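Local coordinates for protein chorismate synthase (Campylobacter jejuni, PDB 1SQ1) that probably catalyses the removal of phosphate from 5-enolpyruvylshikimate-3-phosphate to form chorismate, with reduced FMN as cofactor, at residues E247-N250 against A251-M254; R319-P322 against C323-V326; K33-E36 against E37-Q40; I193-A196 against R197-D201. All coordinates share one frame; numbering follows the deposited sequence.

Contact 1 (E247-N250 against A251-M254)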
loop_
_atom_site.group_PDB
_atom_site.type_symbol
_atom_site.label_atom_id
_atom_site.label_comp_id
_atom_site.label_asym_id
_atom_site.label_seq_id
_atom_site.Cartn_x
_atom_site.Cartn_y
_atom_site.Cartn_z
ATOM N N GLU A 247 10.109 -28.417 -9.425
ATOM C CA GLU A 247 11.322 -28.841 -10.117
ATOM C C GLU A 247 12.488 -27.876 -9.919
ATOM O O GLU A 247 13.646 -28.275 -10.020
ATOM C CB GLU A 247 11.067 -29.022 -11.620
ATOM C CG GLU A 247 10.409 -30.339 -11.999
ATOM C CD GLU A 247 11.125 -31.566 -11.432
ATOM O OE1 GLU A 247 12.319 -31.789 -11.751
ATOM O OE2 GLU A 247 10.479 -32.312 -10.660
ATOM N N GLY A 248 12.183 -26.609 -9.651
ATOM C CA GLY A 248 13.226 -25.618 -9.444
ATOM C C GLY A 248 14.249 -25.430 -10.559
ATOM O O GLY A 248 13.918 -25.342 -11.744
ATOM N N ILE A 249 15.514 -25.356 -10.172
ATOM C CA ILE A 249 16.587 -25.171 -11.140
ATOM C C ILE A 249 16.546 -26.269 -12.195
ATOM O O ILE A 249 16.831 -26.026 -13.365
ATOM C CB ILE A 249 17.961 -25.179 -10.441
ATOM C CG1 ILE A 249 18.058 -23.986 -9.491
ATOM C CG2 ILE A 249 19.075 -25.117 -11.465
ATOM C CD1 ILE A 249 19.328 -23.960 -8.689
ATOM N N ASN A 250 16.180 -27.476 -11.768
ATOM C CA ASN A 250 16.110 -28.628 -12.659
ATOM C C ASN A 250 15.084 -28.467 -13.774
ATOM O O ASN A 250 15.244 -29.015 -14.868
ATOM C CB ASN A 250 15.805 -29.898 -11.862
ATOM C CG ASN A 250 15.827 -31.144 -12.733
ATOM O OD1 ASN A 250 14.795 -31.782 -12.938
ATOM N ND2 ASN A 250 17.004 -31.488 -13.258
ATOM N N ALA A 251 14.024 -27.724 -13.511
ATOM C CA ALA A 251 13.034 -27.548 -14.549
ATOM C C ALA A 251 13.686 -26.844 -15.725
ATOM O O ALA A 251 13.212 -26.958 -16.844
ATOM C CB ALA A 251 11.850 -26.732 -14.038
ATOM N N SER A 252 14.781 -26.129 -15.491
ATOM C CA SER A 252 15.420 -25.402 -16.584
ATOM C C SER A 252 16.113 -26.323 -17.587
ATOM O O SER A 252 16.278 -25.975 -18.761
ATOM C CB SER A 252 16.424 -24.393 -16.031
ATOM O OG SER A 252 17.535 -25.042 -15.450
ATOM N N LYS A 253 16.492 -27.509 -17.115
ATOM C CA LYS A 253 17.176 -28.512 -17.917
ATOM C C LYS A 253 16.237 -29.553 -18.506
ATOM O O LYS A 253 16.689 -30.521 -19.110
ATOM C CB LYS A 253 18.221 -29.214 -17.049
ATOM C CG LYS A 253 19.352 -28.300 -16.629
ATOM C CD LYS A 253 20.341 -28.998 -15.738
ATOM C CE LYS A 253 19.768 -29.195 -14.362
ATOM N NZ LYS A 253 20.785 -29.825 -13.491
HETATM N N MSE A 254 14.933 -29.359 -18.332
HETATM C CA MSE A 254 13.935 -30.301 -18.840
HETATM C C MSE A 254 13.288 -29.849 -20.137
HETATM O O MSE A 254 13.555 -28.765 -20.635
HETATM C CB MSE A 254 12.835 -30.514 -17.794
HETATM C CG MSE A 254 13.207 -31.440 -16.650
HETATM SE SE MSE A 254 11.926 -31.339 -15.183
HETATM C CE MSE A 254 10.603 -32.625 -15.767
#

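Contact 2 (R319-P322 against C323-V326)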
loop_
_atom_site.group_PDB
_atom_site.type_symbol
_atom_site.label_atom_id
_atom_site.label_comp_id
_atom_site.label_asym_id
_atom_site.label_seq_id
_atom_site.Cartn_x
_atom_site.Cartn_y
_atom_site.Cartn_z
ATOM N N ARG A 319 29.421 -21.879 21.007
ATOM C CA ARG A 319 28.494 -20.745 20.981
ATOM C C ARG A 319 28.037 -20.440 19.553
ATOM O O ARG A 319 28.301 -21.220 18.632
ATOM C CB ARG A 319 29.141 -19.495 21.609
ATOM C CG ARG A 319 30.441 -19.021 20.957
ATOM C CD ARG A 319 30.205 -18.128 19.740
ATOM N NE ARG A 319 31.461 -17.775 19.078
ATOM C CZ ARG A 319 32.193 -18.620 18.352
ATOM N NH1 ARG A 319 33.324 -18.210 17.794
ATOM N NH2 ARG A 319 31.785 -19.870 18.171
ATOM N N HIS A 320 27.349 -19.309 19.382
ATOM C CA HIS A 320 26.835 -18.872 18.078
ATOM C C HIS A 320 25.970 -19.956 17.420
ATOM O O HIS A 320 25.563 -20.919 18.073
ATOM C CB HIS A 320 28.000 -18.509 17.153
ATOM C CG HIS A 320 27.614 -17.633 16.006
ATOM N ND1 HIS A 320 27.151 -16.345 16.180
ATOM C CD2 HIS A 320 27.625 -17.852 14.672
ATOM C CE1 HIS A 320 26.896 -15.808 14.998
ATOM N NE2 HIS A 320 27.176 -16.705 14.067
ATOM N N ASP A 321 25.673 -19.802 16.133
ATOM C CA ASP A 321 24.875 -20.809 15.450
ATOM C C ASP A 321 25.665 -21.359 14.266
ATOM O O ASP A 321 25.802 -20.697 13.235
ATOM C CB ASP A 321 23.541 -20.227 14.957
ATOM C CG ASP A 321 22.496 -21.309 14.684
ATOM O OD1 ASP A 321 22.885 -22.431 14.283
ATOM O OD2 ASP A 321 21.288 -21.033 14.856
ATOM N N PRO A 322 26.206 -22.579 14.410
ATOM C CA PRO A 322 26.987 -23.233 13.363
ATOM C C PRO A 322 26.147 -23.623 12.155
ATOM O O PRO A 322 26.678 -24.005 11.114
ATOM C CB PRO A 322 27.559 -24.445 14.082
ATOM C CG PRO A 322 26.481 -24.783 15.053
ATOM C CD PRO A 322 26.142 -23.428 15.612
ATOM N N CYS A 323 24.831 -23.536 12.303
ATOM C CA CYS A 323 23.925 -23.879 11.215
ATOM C C CYS A 323 22.561 -23.281 11.470
ATOM O O CYS A 323 21.680 -23.942 12.016
ATOM C CB CYS A 323 23.788 -25.391 11.086
ATOM S SG CYS A 323 22.681 -25.866 9.754
ATOM N N VAL A 324 22.385 -22.034 11.057
ATOM C CA VAL A 324 21.130 -21.336 11.275
ATOM C C VAL A 324 20.013 -21.836 10.368
ATOM O O VAL A 324 18.860 -21.459 10.532
ATOM C CB VAL A 324 21.323 -19.813 11.094
ATOM C CG1 VAL A 324 21.606 -19.479 9.628
ATOM C CG2 VAL A 324 20.107 -19.076 11.604
ATOM N N GLY A 325 20.356 -22.686 9.408
ATOM C CA GLY A 325 19.346 -23.232 8.517
ATOM C C GLY A 325 18.371 -24.137 9.260
ATOM O O GLY A 325 17.302 -24.468 8.749
ATOM N N VAL A 326 18.734 -24.558 10.467
ATOM C CA VAL A 326 17.848 -25.405 11.246
ATOM C C VAL A 326 16.758 -24.517 11.818
ATOM O O VAL A 326 15.583 -24.754 11.563
ATOM C CB VAL A 326 18.597 -26.132 12.386
ATOM C CG1 VAL A 326 17.602 -26.745 13.359
ATOM C CG2 VAL A 326 19.473 -27.228 11.805
#

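Contact 3 (K33-E36 against E37-Q40)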
loop_
_atom_site.group_PDB
_atom_site.type_symbol
_atom_site.label_atom_id
_atom_site.label_comp_id
_atom_site.label_asym_id
_atom_site.label_seq_id
_atom_site.Cartn_x
_atom_site.Cartn_y
_atom_site.Cartn_z
ATOM N N LYS A 33 -10.791 -19.799 16.601
ATOM C CA LYS A 33 -10.351 -20.489 17.798
ATOM C C LYS A 33 -8.869 -20.170 17.990
ATOM O O LYS A 33 -8.019 -20.610 17.222
ATOM C CB LYS A 33 -10.591 -21.998 17.632
ATOM C CG LYS A 33 -10.450 -22.814 18.913
ATOM C CD LYS A 33 -8.993 -23.191 19.168
ATOM C CE LYS A 33 -8.694 -23.449 20.661
ATOM N NZ LYS A 33 -7.278 -23.947 20.877
ATOM N N PHE A 34 -8.561 -19.379 19.008
ATOM C CA PHE A 34 -7.179 -19.011 19.258
ATOM C C PHE A 34 -6.477 -20.019 20.168
ATOM O O PHE A 34 -6.658 -20.012 21.387
ATOM C CB PHE A 34 -7.118 -17.602 19.854
ATOM C CG PHE A 34 -5.736 -17.017 19.882
ATOM C CD1 PHE A 34 -4.917 -17.183 20.994
ATOM C CD2 PHE A 34 -5.247 -16.304 18.787
ATOM C CE1 PHE A 34 -3.634 -16.645 21.022
ATOM C CE2 PHE A 34 -3.964 -15.763 18.801
ATOM C CZ PHE A 34 -3.155 -15.933 19.924
ATOM N N ASP A 35 -5.678 -20.888 19.559
ATOM C CA ASP A 35 -4.936 -21.909 20.287
ATOM C C ASP A 35 -3.616 -21.333 20.775
ATOM O O ASP A 35 -2.576 -21.538 20.143
ATOM C CB ASP A 35 -4.669 -23.107 19.374
ATOM C CG ASP A 35 -3.917 -24.221 20.073
ATOM O OD1 ASP A 35 -3.586 -25.221 19.398
ATOM O OD2 ASP A 35 -3.662 -24.103 21.291
ATOM N N GLU A 36 -3.658 -20.628 21.905
ATOM C CA GLU A 36 -2.458 -20.011 22.456
ATOM C C GLU A 36 -1.392 -21.023 22.827
ATOM O O GLU A 36 -0.286 -20.653 23.201
ATOM C CB GLU A 36 -2.797 -19.158 23.677
ATOM C CG GLU A 36 -1.717 -18.126 23.983
ATOM C CD GLU A 36 -2.160 -17.077 24.996
ATOM O OE1 GLU A 36 -3.284 -16.534 24.851
ATOM O OE2 GLU A 36 -1.373 -16.777 25.924
ATOM N N GLU A 37 -1.727 -22.301 22.720
ATOM C CA GLU A 37 -0.779 -23.357 23.036
ATOM C C GLU A 37 0.065 -23.588 21.800
ATOM O O GLU A 37 1.292 -23.541 21.854
ATOM C CB GLU A 37 -1.517 -24.640 23.422
ATOM C CG GLU A 37 -0.599 -25.732 23.948
ATOM C CD GLU A 37 -1.347 -26.927 24.518
ATOM O OE1 GLU A 37 -2.105 -27.578 23.760
ATOM O OE2 GLU A 37 -1.166 -27.215 25.726
ATOM N N PHE A 38 -0.614 -23.836 20.685
ATOM C CA PHE A 38 0.045 -24.057 19.404
ATOM C C PHE A 38 1.003 -22.907 19.132
ATOM O O PHE A 38 2.018 -23.078 18.457
ATOM C CB PHE A 38 -0.998 -24.127 18.296
ATOM C CG PHE A 38 -0.421 -24.110 16.915
ATOM C CD1 PHE A 38 -0.242 -22.912 16.237
ATOM C CD2 PHE A 38 -0.045 -25.299 16.296
ATOM C CE1 PHE A 38 0.300 -22.901 14.961
ATOM C CE2 PHE A 38 0.499 -25.302 15.018
ATOM C CZ PHE A 38 0.675 -24.104 14.348
ATOM N N LEU A 39 0.667 -21.731 19.653
ATOM C CA LEU A 39 1.510 -20.561 19.485
ATOM C C LEU A 39 2.752 -20.745 20.335
ATOM O O LEU A 39 3.875 -20.720 19.834
ATOM C CB LEU A 39 0.780 -19.300 19.941
ATOM C CG LEU A 39 1.680 -18.104 20.254
ATOM C CD1 LEU A 39 2.241 -17.522 18.966
ATOM C CD2 LEU A 39 0.884 -17.061 21.007
ATOM N N GLN A 40 2.538 -20.942 21.628
ATOM C CA GLN A 40 3.643 -21.110 22.551
ATOM C C GLN A 40 4.556 -22.264 22.160
ATOM O O GLN A 40 5.764 -22.191 22.362
ATOM C CB GLN A 40 3.118 -21.317 23.967
ATOM C CG GLN A 40 4.202 -21.252 25.017
ATOM C CD GLN A 40 4.928 -19.920 25.015
ATOM O OE1 GLN A 40 4.324 -18.871 25.257
ATOM N NE2 GLN A 40 6.231 -19.952 24.736
#

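Contact 4 (I193-A196 against R197-D201)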
loop_
_atom_site.group_PDB
_atom_site.type_symbol
_atom_site.label_atom_id
_atom_site.label_comp_id
_atom_site.label_asym_id
_atom_site.label_seq_id
_atom_site.Cartn_x
_atom_site.Cartn_y
_atom_site.Cartn_z
ATOM N N ILE A 193 27.323 -30.539 11.628
ATOM C CA ILE A 193 27.031 -29.341 12.405
ATOM C C ILE A 193 27.988 -29.236 13.591
ATOM O O ILE A 193 28.618 -28.200 13.811
ATOM C CB ILE A 193 25.563 -29.354 12.914
ATOM C CG1 ILE A 193 24.613 -29.130 11.729
ATOM C CG2 ILE A 193 25.364 -28.297 14.005
ATOM C CD1 ILE A 193 23.137 -29.179 12.090
ATOM N N LEU A 194 28.086 -30.318 14.354
ATOM C CA LEU A 194 28.974 -30.360 15.507
ATOM C C LEU A 194 30.390 -30.005 15.019
ATOM O O LEU A 194 31.043 -29.105 15.562
ATOM C CB LEU A 194 28.953 -31.765 16.119
ATOM C CG LEU A 194 28.877 -31.896 17.642
ATOM C CD1 LEU A 194 28.767 -33.363 18.008
ATOM C CD2 LEU A 194 30.097 -31.278 18.297
ATOM N N ASN A 195 30.857 -30.703 13.985
ATOM C CA ASN A 195 32.181 -30.440 13.445
ATOM C C ASN A 195 32.326 -28.959 13.136
ATOM O O ASN A 195 33.324 -28.341 13.493
ATOM C CB ASN A 195 32.415 -31.250 12.171
ATOM C CG ASN A 195 33.849 -31.164 11.688
ATOM O OD1 ASN A 195 34.762 -31.662 12.342
ATOM N ND2 ASN A 195 34.057 -30.519 10.546
ATOM N N ALA A 196 31.322 -28.397 12.471
ATOM C CA ALA A 196 31.337 -26.984 12.117
ATOM C C ALA A 196 31.379 -26.108 13.369
ATOM O O ALA A 196 31.973 -25.027 13.358
ATOM C CB ALA A 196 30.118 -26.641 11.278
ATOM N N ARG A 197 30.762 -26.577 14.451
ATOM C CA ARG A 197 30.750 -25.816 15.700
ATOM C C ARG A 197 32.141 -25.791 16.315
ATOM O O ARG A 197 32.783 -24.742 16.367
ATOM C CB ARG A 197 29.757 -26.420 16.706
ATOM C CG ARG A 197 29.650 -25.624 18.005
ATOM C CD ARG A 197 28.394 -25.977 18.798
ATOM N NE ARG A 197 28.411 -27.328 19.359
ATOM C CZ ARG A 197 29.261 -27.747 20.297
ATOM N NH1 ARG A 197 30.182 -26.922 20.791
ATOM N NH2 ARG A 197 29.183 -28.992 20.757
ATOM N N ASN A 198 32.601 -26.957 16.769
ATOM C CA ASN A 198 33.915 -27.085 17.394
ATOM C C ASN A 198 34.989 -26.339 16.602
ATOM O O ASN A 198 35.882 -25.722 17.191
ATOM C CB ASN A 198 34.296 -28.559 17.517
ATOM C CG ASN A 198 33.255 -29.365 18.271
ATOM O OD1 ASN A 198 32.575 -28.842 19.156
ATOM N ND2 ASN A 198 33.131 -30.645 17.934
ATOM N N SER A 199 34.894 -26.389 15.273
ATOM C CA SER A 199 35.852 -25.715 14.404
ATOM C C SER A 199 35.704 -24.206 14.477
ATOM O O SER A 199 36.460 -23.480 13.825
ATOM C CB SER A 199 35.647 -26.132 12.946
ATOM O OG SER A 199 35.987 -27.482 12.733
ATOM N N LYS A 200 34.738 -23.738 15.266
ATOM C CA LYS A 200 34.461 -22.307 15.377
ATOM C C LYS A 200 34.181 -21.813 13.965
ATOM O O LYS A 200 34.803 -20.866 13.487
ATOM C CB LYS A 200 35.656 -21.541 15.965
ATOM C CG LYS A 200 35.891 -21.769 17.451
ATOM C CD LYS A 200 36.993 -20.863 17.997
ATOM C CE LYS A 200 36.597 -19.388 17.945
ATOM N NZ LYS A 200 37.656 -18.476 18.497
ATOM N N ASP A 201 33.259 -22.489 13.288
ATOM C CA ASP A 201 32.888 -22.131 11.922
ATOM C C ASP A 201 31.391 -22.400 11.783
ATOM O O ASP A 201 30.735 -22.795 12.750
ATOM C CB ASP A 201 33.681 -22.985 10.920
ATOM C CG ASP A 201 33.724 -22.377 9.529
ATOM O OD1 ASP A 201 34.284 -23.037 8.618
ATOM O OD2 ASP A 201 33.209 -21.243 9.354
#

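Contact 1 (E247-N250 against A251-M254)
Ser252 N lies 3.0 Å from Ile249 O and donates to it. Ser252 OG stands between its own backbone N and carbonyl carbon (chi1 69°), which turns it back to the same oxygen. It is modelled too close to Ile249 O, so that second bond is doubtful. Two more i to i+3 bonds flank the first. Ala251 N bonds to Gly248 O at 3.0 Å, and Lys253 N to Asn250 O at 3.0 Å. The three i to i+3 bonds make a run of overlapping turns. Farther along the side chains, Glu247 meets Met254, modelled as selenomethionine. Their side chains cross at about a right angle, with Glu247 OE1 3.5 Å from Met254 SE and Glu247 CG 3.7 Å from it. A bend of Glu247 at chi2 (-52°) brings its carboxylate alongside Met254. Ile249 packs on Ile249 of the second subunit, and Ala251 on Lys293 of that subunit, a predicted FMN-binding residue. Backbone bonds thus hold the turns between strand 240-245 and helix 256-259. The Glu247 carboxylate is anchored through OE2 by His272, while OE1 lies against the Met254 side chain, whose selenium is only a label.

Contact 2 (R319-P322 against C323-V326)
The Asp321 side chain lies across the backbone of Cys323 and Val324. Its CG is anti to the backbone N (chi1 -160°), which brings the carboxylate to the Cys323 and Val324 backbone. Asp321 OD1 accepts from Cys323 N at 3.0 Å, with an N-H...O angle of 150°. The donor meets OD1 on its anti side, 28° out of the carboxylate plane. A side-chain oxygen bonded to the N two residues on makes this an Asx turn, with Pro322 at the bend. The other oxygen rests against Val324. Asp321 OD2 is 3.6 Å from Val324 CA and 4.0 Å from Val324 CG2, and the two side chains cross at about a right angle. One carboxylate branch therefore bonds to the backbone while the other packs on an apolar neighbour. The main chain of Asp321 is tied separately, through its O, to Thr295 OG1. The Val324 side chain packs on Ala239 and lies near Thr295, both predicted FMN-binding residues, so the turn borders the predicted site. It joins the chain after strand 286-292 to the start of helix 325-346. Pro322 and Cys323 pack on Ile193 of helix 186-198, Pro322 also touches Arg197 there, and the main chain of Pro322 bonds to Val203.

Contact 3 (K33-E36 against E37-Q40)
Asp35 caps helix 36-45 through its OD2, which accepts from Phe38 N at 3.1 Å. This N-cap bond is fairly straight, with an N-H...O angle of 166°, but Phe38 N meets OD2 from above the carboxylate plane. Glu37 N also donates to OD2, although its position in the model is less sure. CG of Asp35 is anti to its backbone N (chi1 -179°), which swings the carboxylate over the first turn. The backbone adds two helical bonds, Leu39 N to Asp35 O at 3.3 Å and Gln40 N to Glu36 O at 3.2 Å. Asp35 itself is the centre of an inverse gamma turn, through a weak bond from Glu36 N to Phe34 O. Apolar contacts are lighter. Phe34 CZ lies 4.3 Å from Leu39 CD2, and Glu36 CG runs beside Leu39 and is 4.1 Å from the same CD2. Phe34 and Leu39 both pack on Met140 of helix 128-143, and Gln40 OE1 bonds to Ala62 N of strand 62-64. Charges gather round the cap. Lys33 NZ makes a long salt bridge, 3.6 Å, to Asp35 OD2, while Glu37 OE1 lies 4.5 Å from that oxygen. The helix start and Lys33 would probably favour a charged Asp35, while the nearby Glu37 would work against it.

Contact 4 (I193-A196 against R197-D201)
Ser199 OG sits anti to the carbonyl carbon and beside the backbone N (chi1 -68°), a setting that lets OG and N both turn back to Asn195 O. This is the end of helix 186-198, closed by a Schellman motif in which Lys200 has positive phi (56°). Asn195 O takes Ser199 OG at 2.9 Å and Ser199 N at 3.1 Å, from opposite faces of its carbonyl plane. The hydroxyl thus doubles the last helical bond. The bonds just before it are Asn198 N to Leu194 O at 2.9 Å and Arg197 N to Ile193 O at 2.8 Å. On the outer side of the helix, Leu194 CD2 touches two polar side chains. Leu194 CD2 lies 3.5 Å from Arg197 NH2 and also meets the amide of Asn198. The bend of Arg197 at chi3 folds its guanidinium back toward this methyl, and Asn198 OD1 stands over one face of the guanidinium, offset toward its rim. The second subunit packs against this helix end. Its Arg255 packs on Ala196 and Ser199, and its Ser257 OG bonds to Asp201 OD1. Lys200 touches Arg319, a predicted FMN-binding residue. The inner Schellman bond, Lys200 N to Arg197 O, is modelled too short to trust. The outer one is sound: Asp201 N lies 2.8 Å from Ala196 O, nearly along the C=O axis.

How the contacts relate
Contact 4 is a surface contact; contacts 1, 2 and 3 are partly buried. Contacts 2 and 4 touch, with centres about 9 Å apart. Pro322 packs on the end of helix 186-198, and the loop leading into helix 325-346 thereby meets that helix end near the predicted FMN site. Contact 3 also starts a helix, but at 36-45, and it lies on the opposite side of the chain's centre from contact 1. Contacts 1 and 4 both meet the second subunit. Aspartates hold the turns of contacts 2 and 3, through an Asx turn and an N-cap. In contact 4 a serine instead reinforces a bond to a backbone carbonyl, while contact 1 is held mainly by backbone turns.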